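Side-chain contacts in 1-carboxybiuret hydrolase subunit AtzE (Pseudomonas sp., PDB 6C62), which hydrolyses 1-carboxybiuret to urea-1,3-dicarboxylate and ammonia, a step in the bacterial breakdown of the herbicide atrazine: residues His204-Leu209 / Ala299-Ile304; Gly168-Gly173 / Pro403-Gly408; Ile175-Ser180 / Leu399-Val404; Phe123-Thr128 / Val303-Glu308; Gly309-Leu314 / Ser334-Pro339. One frame throughout, in Å; residues are numbered along the deposited sequence.

Interaction 1: residues His204-Leu209 / Ala299-Ile304; sequences HSIDHL and AAAFVI
Ile206 reaches from the turn before strand 208-213 to helix 294-312, where it meets Ala301 and Ile304; in this amidase fold the contact joins the turn leading into that strand of the central mixed sheet to the helix. Followed outward, the side chain divides at CB. Its CG2 branch leaves the contact and packs on the carbonyl oxygen of Thr171, in the loop that leads to the probable nucleophile Ser174. The other branch, CG1, points at the helix and already lies 4.3 Å from Ile304 CG2. With chi2 at 174° the chain is fully extended, which carries CD1 into a shallow seat on the helix surface: 3.9 Å from Ile304 CG2, 4.0 Å from Ala301 O and 4.4 Å from Ala301 CB. The two isoleucines cross obliquely, one methyl on one methyl, and small Ala301 leaves the helix backbone accessible to the tip. No hydrogen bond spans the two segments. Ser205 adds its CB to the same apolar patch, while its hydroxyl turns to Glu308 one helical turn further on. Ile304 CG2 thus touches both neighbours, with Ser205 CB lying 4.1 Å from it.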
# COMPACT_ATOMS: atom_id res chain seq x y z
N HIS A 204 4.30 5.88 -7.77
CA HIS A 204 5.08 5.28 -6.70
C HIS A 204 4.93 3.73 -6.67
O HIS A 204 5.89 2.99 -6.42
CB HIS A 204 4.61 5.86 -5.34
CG HIS A 204 4.87 7.31 -5.17
ND1 HIS A 204 3.97 8.17 -4.54
CD2 HIS A 204 5.98 8.05 -5.45
CE1 HIS A 204 4.53 9.38 -4.48
NE2 HIS A 204 5.74 9.33 -5.04
N SER A 205 3.72 3.26 -6.94
CA SER A 205 3.44 1.82 -6.90
C SER A 205 4.03 1.01 -8.09
O SER A 205 3.99 -0.24 -8.07
CB SER A 205 1.91 1.58 -6.88
OG SER A 205 1.26 1.92 -5.66
N ILE A 206 4.49 1.67 -9.16
CA ILE A 206 4.91 0.93 -10.36
C ILE A 206 6.20 1.38 -11.03
O ILE A 206 6.75 0.63 -11.83
CB ILE A 206 3.75 0.89 -11.42
CG1 ILE A 206 2.35 0.61 -10.81
CG2 ILE A 206 4.00 -0.19 -12.45
CD1 ILE A 206 1.23 0.71 -11.83
N ASP A 207 6.74 2.56 -10.72
CA ASP A 207 7.96 3.03 -11.42
C ASP A 207 9.14 2.13 -11.24
O ASP A 207 9.45 1.74 -10.11
CB ASP A 207 8.44 4.42 -10.94
CG ASP A 207 7.48 5.56 -11.21
OD1 ASP A 207 6.62 5.46 -12.09
OD2 ASP A 207 7.63 6.61 -10.46
N HIS A 208 9.85 1.84 -12.34
CA HIS A 208 11.12 1.13 -12.34
C HIS A 208 12.17 2.01 -13.06
O HIS A 208 11.83 2.78 -13.96
CB HIS A 208 11.07 -0.12 -13.23
CG HIS A 208 10.06 -1.16 -12.87
ND1 HIS A 208 8.71 -1.02 -13.12
CD2 HIS A 208 10.25 -2.44 -12.51
CE1 HIS A 208 8.10 -2.16 -12.81
NE2 HIS A 208 9.01 -3.05 -12.45
N LEU A 209 13.45 1.87 -12.72
CA LEU A 209 14.54 2.56 -13.40
C LEU A 209 15.49 1.54 -13.95
O LEU A 209 15.65 0.45 -13.38
CB LEU A 209 15.31 3.46 -12.46
CG LEU A 209 14.47 4.54 -11.73
CD1 LEU A 209 15.40 5.24 -10.78
CD2 LEU A 209 13.86 5.50 -12.76
N ALA A 299 -5.42 -3.36 -17.32
CA ALA A 299 -6.46 -2.51 -16.85
C ALA A 299 -6.14 -1.95 -15.44
O ALA A 299 -6.27 -0.75 -15.21
CB ALA A 299 -7.80 -3.24 -16.88
N ALA A 300 -5.72 -2.82 -14.55
CA ALA A 300 -5.37 -2.43 -13.21
C ALA A 300 -4.16 -1.51 -13.17
O ALA A 300 -4.19 -0.51 -12.42
CB ALA A 300 -5.09 -3.66 -12.38
N ALA A 301 -3.13 -1.80 -13.98
CA ALA A 301 -1.99 -0.92 -14.09
C ALA A 301 -2.42 0.49 -14.56
O ALA A 301 -1.95 1.51 -14.05
CB ALA A 301 -0.97 -1.45 -15.01
N PHE A 302 -3.33 0.51 -15.51
CA PHE A 302 -3.80 1.74 -16.12
C PHE A 302 -4.52 2.58 -15.11
O PHE A 302 -4.28 3.80 -15.01
CB PHE A 302 -4.69 1.41 -17.32
CG PHE A 302 -4.95 2.57 -18.22
CD1 PHE A 302 -5.86 3.50 -17.88
CD2 PHE A 302 -4.31 2.70 -19.43
CE1 PHE A 302 -6.11 4.61 -18.67
CE2 PHE A 302 -4.59 3.77 -20.29
CZ PHE A 302 -5.50 4.73 -19.89
N VAL A 303 -5.40 1.96 -14.34
CA VAL A 303 -6.16 2.61 -13.28
C VAL A 303 -5.28 3.21 -12.21
O VAL A 303 -5.45 4.37 -11.86
CB VAL A 303 -7.25 1.64 -12.72
CG1 VAL A 303 -7.83 2.16 -11.43
CG2 VAL A 303 -8.38 1.47 -13.73
N ILE A 304 -4.35 2.45 -11.70
CA ILE A 304 -3.44 2.90 -10.65
C ILE A 304 -2.54 4.03 -11.14
O ILE A 304 -2.29 4.96 -10.47
CB ILE A 304 -2.63 1.70 -10.13
CG1 ILE A 304 -3.57 0.85 -9.27
CG2 ILE A 304 -1.41 2.09 -9.31
CD1 ILE A 304 -3.07 -0.56 -8.98

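Interaction 2: residues Gly168-Gly173 / Pro403-Gly408; sequences GSDTNG and PVSFAG
Asn172 and Ser405 bring their CA atoms to 5.8 Å where the loop following strand 165-170 passes the short helix 402-407; both segments are buried. Gly173 has phi 146°, where a side chain would run into the carbonyl oxygen of the residue before, and its N-H makes a weak 2.8 Å bond to Asp170 OD1. From the helix, Ser405 does nearly all the touching. A chi1 of 40° places OG between the backbone N and the carbonyl carbon, facing the loop, so that it lies 3.6 Å from Asn172 CA and 3.1 Å from Thr171 O. The same carbonyl oxygen is 3.2 Å from Ser405 CB. The loop leads to Ser174, by similarity the residue that forms the acyl-ester intermediate; in related amidases backbone N-H groups here line the oxyanion hole. A water links the two sides, 2.6 Å from Ser405 OG and donating to Asn172 OD1 at 2.8 Å. Second-shell partners hold the other polar ends. Asn172 ND2 bonds Thr305 on helix 294-312, so the amide has a partner at each end, which probably limits its rotation. Thr171 OG1 bonds Asp207, and Asp170 OD2 forms a salt bridge with Arg176 NE.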
# COMPACT_ATOMS: atom_id res chain seq x y z
N GLY A 168 16.94 5.26 -18.27
CA GLY A 168 15.54 5.59 -18.43
C GLY A 168 14.69 5.16 -17.25
O GLY A 168 15.21 4.71 -16.21
N SER A 169 13.38 5.35 -17.43
CA SER A 169 12.40 4.85 -16.49
C SER A 169 11.36 4.08 -17.26
O SER A 169 11.15 4.30 -18.46
CB SER A 169 11.76 5.94 -15.61
OG SER A 169 10.76 6.69 -16.26
N ASP A 170 10.73 3.15 -16.55
CA ASP A 170 9.72 2.27 -17.10
C ASP A 170 8.65 1.98 -16.03
O ASP A 170 8.91 1.31 -15.03
CB ASP A 170 10.39 0.95 -17.61
CG ASP A 170 9.42 0.07 -18.46
OD1 ASP A 170 8.27 -0.12 -18.02
OD2 ASP A 170 9.83 -0.44 -19.54
N THR A 171 7.46 2.50 -16.25
CA THR A 171 6.36 2.25 -15.37
C THR A 171 5.44 1.22 -16.00
O THR A 171 5.20 0.16 -15.41
CB THR A 171 5.64 3.58 -15.07
OG1 THR A 171 6.58 4.45 -14.49
CG2 THR A 171 4.53 3.39 -14.06
N ASN A 172 4.99 1.52 -17.21
CA ASN A 172 4.12 0.67 -18.00
C ASN A 172 4.71 0.34 -19.38
O ASN A 172 4.00 -0.15 -20.25
CB ASN A 172 2.82 1.41 -18.20
CG ASN A 172 2.07 1.65 -16.88
OD1 ASN A 172 1.79 0.69 -16.14
ND2 ASN A 172 1.77 2.93 -16.57
N GLY A 173 6.00 0.61 -19.57
CA GLY A 173 6.68 0.34 -20.83
C GLY A 173 7.77 1.27 -21.25
O GLY A 173 8.40 1.04 -22.27
N PRO A 403 1.06 -5.16 -18.96
CA PRO A 403 0.74 -6.29 -18.02
C PRO A 403 1.97 -6.81 -17.26
O PRO A 403 1.84 -7.28 -16.14
CB PRO A 403 0.23 -7.40 -18.97
CG PRO A 403 -0.18 -6.69 -20.26
CD PRO A 403 0.75 -5.51 -20.36
N VAL A 404 3.14 -6.70 -17.85
CA VAL A 404 4.35 -7.34 -17.30
C VAL A 404 5.02 -6.52 -16.19
O VAL A 404 5.37 -7.05 -15.12
CB VAL A 404 5.37 -7.60 -18.45
CG1 VAL A 404 6.62 -8.24 -17.89
CG2 VAL A 404 4.72 -8.45 -19.55
N SER A 405 5.14 -5.22 -16.40
CA SER A 405 5.62 -4.32 -15.35
C SER A 405 4.70 -4.25 -14.12
O SER A 405 5.15 -3.96 -13.04
CB SER A 405 5.91 -2.92 -15.94
OG SER A 405 4.92 -2.61 -16.85
N PHE A 406 3.42 -4.58 -14.29
CA PHE A 406 2.48 -4.51 -13.18
C PHE A 406 2.79 -5.58 -12.10
O PHE A 406 2.63 -5.36 -10.91
CB PHE A 406 1.07 -4.65 -13.70
CG PHE A 406 0.03 -4.33 -12.68
CD1 PHE A 406 0.07 -3.12 -11.97
CD2 PHE A 406 -0.97 -5.24 -12.37
CE1 PHE A 406 -0.86 -2.84 -10.97
CE2 PHE A 406 -1.88 -4.96 -11.37
CZ PHE A 406 -1.87 -3.76 -10.72
N ALA A 407 3.26 -6.74 -12.59
CA ALA A 407 3.78 -7.79 -11.75
C ALA A 407 5.22 -7.54 -11.32
O ALA A 407 5.71 -8.22 -10.40
CB ALA A 407 3.68 -9.13 -12.44
N GLY A 408 5.94 -6.62 -11.98
CA GLY A 408 7.29 -6.25 -11.54
C GLY A 408 8.36 -7.23 -11.99
O GLY A 408 9.45 -7.22 -11.41
O HOH W 1 2.68 -1.89 -15.76

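Interaction 3: residues Ile175-Ser180 / Leu399-Val404; sequences IRVPAS and LLTQPV
Arg176 and Thr401 face each other with their CA atoms 7.2 Å apart, the first near the start of helix 176-182, the second in helically wound residues that run into helix 402-407. The arginine leans across, its chain bent at chi3 (-71°), and lays its guanidinium group against the threonine. NH1 donates to Thr401 O at 3.0 Å with an N-H...O angle of 143°, and NH2 adds a weak 3.4 Å bond to the same oxygen. The approach is well off the line of the carbonyl, the C=O...NH1 angle being 110°; Val404 N, bonding this oxygen from within its own segment, arrives from the opposite face of the carbonyl plane. Thr401 CB sits 3.4 Å above one face of the guanidinium, offset toward its rim, while Val404 CB lies at the edge, 3.8 Å from NH1. In the amidase fold this joins the helix directly behind the putative nucleophile Ser174 to a helix more than two hundred residues later. The charge has a buried mate, since NE forms a salt bridge with Asp170 OD2, and NH1 also bonds Gln429. A leucine in place of Arg176 would probably leave the Asp170 carboxylate without its counter-charge and Thr401 O without a cross-segment donor. Thr401 itself is held by OG1, which bonds Asn172 O and Gly398 O. Beside that hydroxyl, Val177 crosses at about a right angle, CG2 4.2 Å from OG1.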
# COMPACT_ATOMS: atom_id res chain seq x y z
N ILE A 175 10.91 2.03 -20.87
CA ILE A 175 12.24 1.62 -21.32
C ILE A 175 12.11 0.69 -22.51
O ILE A 175 12.81 0.83 -23.54
CB ILE A 175 13.02 0.90 -20.20
CG1 ILE A 175 13.56 1.92 -19.21
CG2 ILE A 175 14.19 0.06 -20.75
CD1 ILE A 175 14.09 1.30 -17.90
N ARG A 176 11.24 -0.29 -22.36
CA ARG A 176 11.02 -1.29 -23.39
C ARG A 176 10.49 -0.71 -24.71
O ARG A 176 10.91 -1.16 -25.77
CB ARG A 176 10.11 -2.40 -22.83
CG ARG A 176 10.79 -3.16 -21.71
CD ARG A 176 9.72 -3.91 -20.93
NE ARG A 176 8.88 -3.01 -20.16
CZ ARG A 176 7.70 -3.35 -19.63
NH1 ARG A 176 7.20 -4.53 -19.85
NH2 ARG A 176 7.00 -2.48 -18.87
N VAL A 177 9.60 0.28 -24.67
CA VAL A 177 9.06 0.86 -25.88
C VAL A 177 10.16 1.60 -26.74
O VAL A 177 10.31 1.29 -27.95
CB VAL A 177 7.83 1.76 -25.58
CG1 VAL A 177 7.37 2.54 -26.82
CG2 VAL A 177 6.66 0.88 -25.04
N PRO A 178 10.93 2.53 -26.16
CA PRO A 178 12.00 3.13 -26.95
C PRO A 178 13.11 2.17 -27.36
O PRO A 178 13.68 2.34 -28.42
CB PRO A 178 12.56 4.27 -26.06
CG PRO A 178 11.95 4.07 -24.74
CD PRO A 178 10.75 3.17 -24.84
N ALA A 179 13.42 1.17 -26.55
CA ALA A 179 14.34 0.15 -26.98
C ALA A 179 13.82 -0.53 -28.24
O ALA A 179 14.56 -0.70 -29.23
CB ALA A 179 14.58 -0.89 -25.89
N SER A 180 12.53 -0.88 -28.22
CA SER A 180 11.90 -1.51 -29.39
C SER A 180 11.96 -0.63 -30.64
O SER A 180 12.40 -1.07 -31.72
CB SER A 180 10.47 -1.85 -29.10
OG SER A 180 9.82 -2.56 -30.13
N LEU A 399 0.58 -1.61 -25.03
CA LEU A 399 -0.34 -2.75 -24.87
C LEU A 399 0.33 -4.07 -24.36
O LEU A 399 -0.26 -4.82 -23.58
CB LEU A 399 -1.05 -3.03 -26.23
CG LEU A 399 -2.23 -2.11 -26.61
CD1 LEU A 399 -2.64 -2.36 -28.06
CD2 LEU A 399 -3.45 -2.27 -25.73
N LEU A 400 1.51 -4.36 -24.89
CA LEU A 400 2.25 -5.57 -24.60
C LEU A 400 3.21 -5.45 -23.39
O LEU A 400 3.60 -6.46 -22.80
CB LEU A 400 3.05 -5.98 -25.81
CG LEU A 400 2.19 -6.18 -27.07
CD1 LEU A 400 3.04 -6.40 -28.32
CD2 LEU A 400 1.23 -7.34 -26.85
N THR A 401 3.56 -4.23 -23.03
CA THR A 401 4.49 -3.98 -21.92
C THR A 401 3.75 -3.88 -20.57
O THR A 401 4.26 -4.34 -19.53
CB THR A 401 5.31 -2.70 -22.14
OG1 THR A 401 4.46 -1.62 -22.54
CG2 THR A 401 6.29 -2.91 -23.21
N GLN A 402 2.59 -3.26 -20.60
CA GLN A 402 1.87 -2.86 -19.40
C GLN A 402 1.48 -4.01 -18.44
O GLN A 402 1.63 -3.86 -17.25
CB GLN A 402 0.67 -1.97 -19.78
CG GLN A 402 0.05 -1.25 -18.59
CD GLN A 402 -0.70 0.03 -18.94
OE1 GLN A 402 -1.11 0.20 -20.08
NE2 GLN A 402 -0.80 0.97 -18.00
N PRO A 403 1.06 -5.16 -18.96
CA PRO A 403 0.74 -6.29 -18.02
C PRO A 403 1.97 -6.81 -17.26
O PRO A 403 1.84 -7.28 -16.14
CB PRO A 403 0.23 -7.40 -18.97
CG PRO A 403 -0.18 -6.69 -20.26
CD PRO A 403 0.75 -5.51 -20.36
N VAL A 404 3.14 -6.70 -17.85
CA VAL A 404 4.35 -7.34 -17.30
C VAL A 404 5.02 -6.52 -16.19
O VAL A 404 5.37 -7.05 -15.12
CB VAL A 404 5.37 -7.60 -18.45
CG1 VAL A 404 6.62 -8.24 -17.89
CG2 VAL A 404 4.72 -8.45 -19.55

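Interaction 4: residues Phe123-Thr128 / Val303-Glu308; sequences FAYGFT and VITASE
Tyr125 rests the end of its ring on Thr305 and Ala306, connecting the irregular loop between strands 113-118 and 130-131 of the amidase fold to the middle of helix 294-312. Its phenol oxygen comes down on Ala306: OH lies 3.7 Å from CB and 4.0 Å from CA, a van der Waals touch on a small residue that lets the ring end approach the helix backbone. One atom back along the rim, CE1 is 4.2 Å from Thr305 CG2, the methyl approaching obliquely. CG stands anti to the backbone N of Tyr125 (chi1 -157°), and this directs the ring from the loop toward the helix. Other parts of the chain also meet the ring. Phe202 and Phe332 meet it with inclined planes, and Arg331 makes a cation-pi contact with it, so the ring is also contacted from the 331-332 region and by Phe202. The side chain lies about 7 Å from that of Ser150, a charge-relay residue by similarity, which places this wall of packing close to the catalytic centre. Gly126 follows with phi 159°, a conformation in which a side chain would collide with the preceding carbonyl oxygen. On the helix, the Thr305 hydroxyl OG1 bonds Ala301 O one turn back, which probably fixes its rotation and leaves methyl CG2 facing Tyr125.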
# COMPACT_ATOMS: atom_id res chain seq x y z
N PHE A 123 6.47 14.55 -17.43
CA PHE A 123 6.10 13.84 -16.23
C PHE A 123 5.96 12.36 -16.42
O PHE A 123 5.32 11.69 -15.62
CB PHE A 123 4.85 14.49 -15.54
CG PHE A 123 5.11 15.85 -14.94
CD1 PHE A 123 6.25 16.13 -14.23
CD2 PHE A 123 4.18 16.88 -15.07
CE1 PHE A 123 6.44 17.39 -13.66
CE2 PHE A 123 4.36 18.10 -14.51
CZ PHE A 123 5.50 18.37 -13.79
N ALA A 124 6.57 11.85 -17.49
CA ALA A 124 6.65 10.44 -17.82
C ALA A 124 5.34 9.83 -18.31
O ALA A 124 5.31 8.64 -18.47
CB ALA A 124 7.20 9.63 -16.64
N TYR A 125 4.29 10.60 -18.58
CA TYR A 125 3.00 10.01 -19.02
C TYR A 125 2.87 10.04 -20.54
O TYR A 125 2.43 11.04 -21.12
CB TYR A 125 1.82 10.77 -18.40
CG TYR A 125 0.47 10.02 -18.27
CD1 TYR A 125 0.32 8.66 -18.61
CD2 TYR A 125 -0.64 10.66 -17.74
CE1 TYR A 125 -0.88 8.01 -18.46
CE2 TYR A 125 -1.87 9.97 -17.53
CZ TYR A 125 -1.97 8.65 -17.89
OH TYR A 125 -3.18 7.97 -17.77
N GLY A 126 3.31 8.99 -21.19
CA GLY A 126 3.27 8.93 -22.69
C GLY A 126 4.24 7.91 -23.22
O GLY A 126 5.20 7.56 -22.52
N PHE A 127 3.98 7.37 -24.40
CA PHE A 127 4.88 6.41 -25.03
C PHE A 127 5.51 6.86 -26.32
O PHE A 127 6.01 6.02 -27.07
CB PHE A 127 4.09 5.15 -25.33
CG PHE A 127 3.71 4.38 -24.11
CD1 PHE A 127 4.70 3.91 -23.25
CD2 PHE A 127 2.41 4.08 -23.84
CE1 PHE A 127 4.35 3.21 -22.10
CE2 PHE A 127 2.04 3.32 -22.72
CZ PHE A 127 3.03 2.91 -21.85
N THR A 128 5.54 8.16 -26.59
CA THR A 128 6.05 8.65 -27.90
C THR A 128 7.10 9.77 -27.88
O THR A 128 7.68 10.06 -28.91
CB THR A 128 4.88 9.12 -28.73
OG1 THR A 128 4.30 10.30 -28.13
CG2 THR A 128 3.80 7.97 -28.89
N VAL A 303 -5.40 1.96 -14.34
CA VAL A 303 -6.16 2.61 -13.28
C VAL A 303 -5.28 3.21 -12.21
O VAL A 303 -5.45 4.37 -11.86
CB VAL A 303 -7.25 1.64 -12.72
CG1 VAL A 303 -7.83 2.16 -11.43
CG2 VAL A 303 -8.38 1.47 -13.73
N ILE A 304 -4.35 2.45 -11.70
CA ILE A 304 -3.44 2.90 -10.65
C ILE A 304 -2.54 4.03 -11.14
O ILE A 304 -2.29 4.96 -10.47
CB ILE A 304 -2.63 1.70 -10.13
CG1 ILE A 304 -3.57 0.85 -9.27
CG2 ILE A 304 -1.41 2.09 -9.31
CD1 ILE A 304 -3.07 -0.56 -8.98
N THR A 305 -2.07 3.90 -12.36
CA THR A 305 -1.18 4.87 -12.99
C THR A 305 -1.87 6.23 -13.07
O THR A 305 -1.29 7.23 -12.69
CB THR A 305 -0.75 4.40 -14.39
OG1 THR A 305 0.17 3.28 -14.23
CG2 THR A 305 -0.10 5.51 -15.16
N ALA A 306 -3.08 6.24 -13.62
CA ALA A 306 -3.76 7.50 -13.84
C ALA A 306 -4.07 8.22 -12.52
O ALA A 306 -3.93 9.40 -12.43
CB ALA A 306 -5.03 7.28 -14.63
N SER A 307 -4.57 7.48 -11.53
CA SER A 307 -4.88 8.13 -10.25
C SER A 307 -3.62 8.57 -9.48
O SER A 307 -3.62 9.70 -8.95
CB SER A 307 -5.76 7.21 -9.42
OG SER A 307 -7.05 7.27 -9.98
N GLU A 308 -2.63 7.70 -9.36
CA GLU A 308 -1.45 8.05 -8.60
C GLU A 308 -0.66 9.18 -9.34
O GLU A 308 -0.25 10.11 -8.71
CB GLU A 308 -0.52 6.86 -8.38
CG GLU A 308 -0.96 5.90 -7.33
CD GLU A 308 0.06 4.81 -6.90
OE1 GLU A 308 1.30 4.97 -7.06
OE2 GLU A 308 -0.39 3.75 -6.33

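Interaction 5: residues Gly309-Leu314 / Ser334-Pro339; sequences GGCLHL and SGVLQP
Gly310 O accepts a hydrogen bond from His313 N at 3.0 Å, and across the contact Val336 CG2 packs against the same oxygen at 3.5 Å. The motif is a close, glycine-mediated packing of two helix ends, 294-312 and 329-336, within the helical part of the amidase fold. The CA atoms of Gly310 and Val336 come to 5.2 Å, a separation that depends on the missing side chain: a CB on Gly310 would stand only 3.1 Å from Val336 CG2. Gly335 is also without a side chain, and a CB there would point toward the first helix. Val336 spreads over the backbone laid bare by Gly310. Its CG1 is anti to the backbone N (chi1 167°), which sets CG2 over the peptide between Gly310 and Cys311 and leaves CG1 for the residues beyond. Cys311 flanks the methyl, with SG 4.1 Å from CG2. Polar bonds further back along helix 294-312 add to the joint: Ser307 OG to Gly335 O and Gln338 NE2 to Val303 O. Outside, the second subunit packs Ala341 on Cys311 and Leu314, and Leu337 O is hydrogen-bonded by an aromatic side chain of another protein's chain, so the contact lies at the assembly's interfaces. Leu314, first residue of the following helix after the N-cap His313, crosses Val336 at about a right angle and sets CD1 4.0 Å from CG1.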
# COMPACT_ATOMS: atom_id res chain seq x y z
N GLY A 309 -0.50 9.09 -10.68
CA GLY A 309 0.20 10.17 -11.40
C GLY A 309 -0.59 11.48 -11.41
O GLY A 309 -0.04 12.54 -11.17
N GLY A 310 -1.89 11.42 -11.65
CA GLY A 310 -2.71 12.62 -11.60
C GLY A 310 -2.72 13.28 -10.25
O GLY A 310 -2.53 14.53 -10.15
N CYS A 311 -2.96 12.50 -9.18
CA CYS A 311 -3.03 13.07 -7.84
C CYS A 311 -1.71 13.63 -7.38
O CYS A 311 -1.67 14.57 -6.63
CB CYS A 311 -3.62 12.09 -6.84
SG CYS A 311 -5.38 11.78 -7.31
N LEU A 312 -0.61 13.06 -7.82
CA LEU A 312 0.70 13.61 -7.53
C LEU A 312 0.82 15.07 -7.95
O LEU A 312 1.58 15.80 -7.35
CB LEU A 312 1.78 12.86 -8.27
CG LEU A 312 3.23 12.95 -7.78
CD1 LEU A 312 3.35 12.26 -6.44
CD2 LEU A 312 4.13 12.25 -8.80
N HIS A 313 0.12 15.46 -9.02
CA HIS A 313 0.23 16.82 -9.59
C HIS A 313 -1.03 17.65 -9.30
O HIS A 313 -1.28 18.67 -9.95
CB HIS A 313 0.42 16.68 -11.10
CG HIS A 313 1.71 16.04 -11.48
ND1 HIS A 313 2.90 16.70 -11.38
CD2 HIS A 313 1.99 14.79 -11.90
CE1 HIS A 313 3.87 15.90 -11.76
NE2 HIS A 313 3.36 14.72 -12.06
N LEU A 314 -1.82 17.25 -8.31
CA LEU A 314 -3.10 17.91 -8.10
C LEU A 314 -2.97 19.42 -7.80
O LEU A 314 -3.77 20.23 -8.31
CB LEU A 314 -3.89 17.20 -7.01
CG LEU A 314 -5.26 17.79 -6.68
CD1 LEU A 314 -6.17 17.86 -7.90
CD2 LEU A 314 -5.89 16.90 -5.59
N SER A 334 -8.44 13.27 -15.88
CA SER A 334 -9.25 12.06 -15.81
C SER A 334 -8.85 11.16 -14.69
O SER A 334 -9.71 10.67 -13.92
CB SER A 334 -9.11 11.26 -17.14
OG SER A 334 -10.02 10.16 -17.12
N GLY A 335 -7.55 10.94 -14.54
CA GLY A 335 -7.00 10.12 -13.43
C GLY A 335 -7.43 10.61 -12.06
O GLY A 335 -7.81 9.80 -11.19
N VAL A 336 -7.39 11.92 -11.84
CA VAL A 336 -7.82 12.53 -10.55
C VAL A 336 -9.30 12.30 -10.28
O VAL A 336 -9.71 12.21 -9.13
CB VAL A 336 -7.54 14.04 -10.56
CG1 VAL A 336 -8.22 14.75 -9.43
CG2 VAL A 336 -6.05 14.29 -10.54
N LEU A 337 -10.12 12.24 -11.34
CA LEU A 337 -11.57 12.09 -11.21
C LEU A 337 -12.04 10.62 -11.05
O LEU A 337 -13.23 10.39 -10.85
CB LEU A 337 -12.31 12.80 -12.33
CG LEU A 337 -11.90 14.26 -12.58
CD1 LEU A 337 -12.76 14.93 -13.69
CD2 LEU A 337 -11.92 15.10 -11.32
N GLN A 338 -11.13 9.66 -11.07
CA GLN A 338 -11.51 8.26 -11.04
C GLN A 338 -12.07 7.90 -9.67
O GLN A 338 -11.52 8.27 -8.63
CB GLN A 338 -10.32 7.32 -11.35
CG GLN A 338 -9.91 7.35 -12.80
CD GLN A 338 -8.65 6.60 -13.11
OE1 GLN A 338 -8.15 6.70 -14.22
NE2 GLN A 338 -8.15 5.80 -12.17
N PRO A 339 -13.24 7.23 -9.65
CA PRO A 339 -13.73 6.68 -8.35
C PRO A 339 -12.63 5.92 -7.54
O PRO A 339 -11.85 5.19 -8.09
CB PRO A 339 -14.84 5.72 -8.78
CG PRO A 339 -15.37 6.31 -10.09
CD PRO A 339 -14.17 6.94 -10.76

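From the N terminus, the chain first opens interaction 4 at 123-128 and closes it on helix 294-312, with segments 168-173 and 175-180 in between; interactions 2 and 3 open there and therefore cross it. Interaction 1 starts at 204-209 and ends on the same helix as interaction 4, sharing Val303 and Ile304, and its loop lies within those of interactions 2 and 3. Interaction 5, 309-314 to 334-339, follows interactions 1 and 4 in series and also lies within those two long loops. Interactions 2 and 3 finally close together on helix 402-407, sharing Pro403 and Val404. Helices 294-312 and 402-407 tie the loop before the probable nucleophile, the strands beside it and helix 329-336 together.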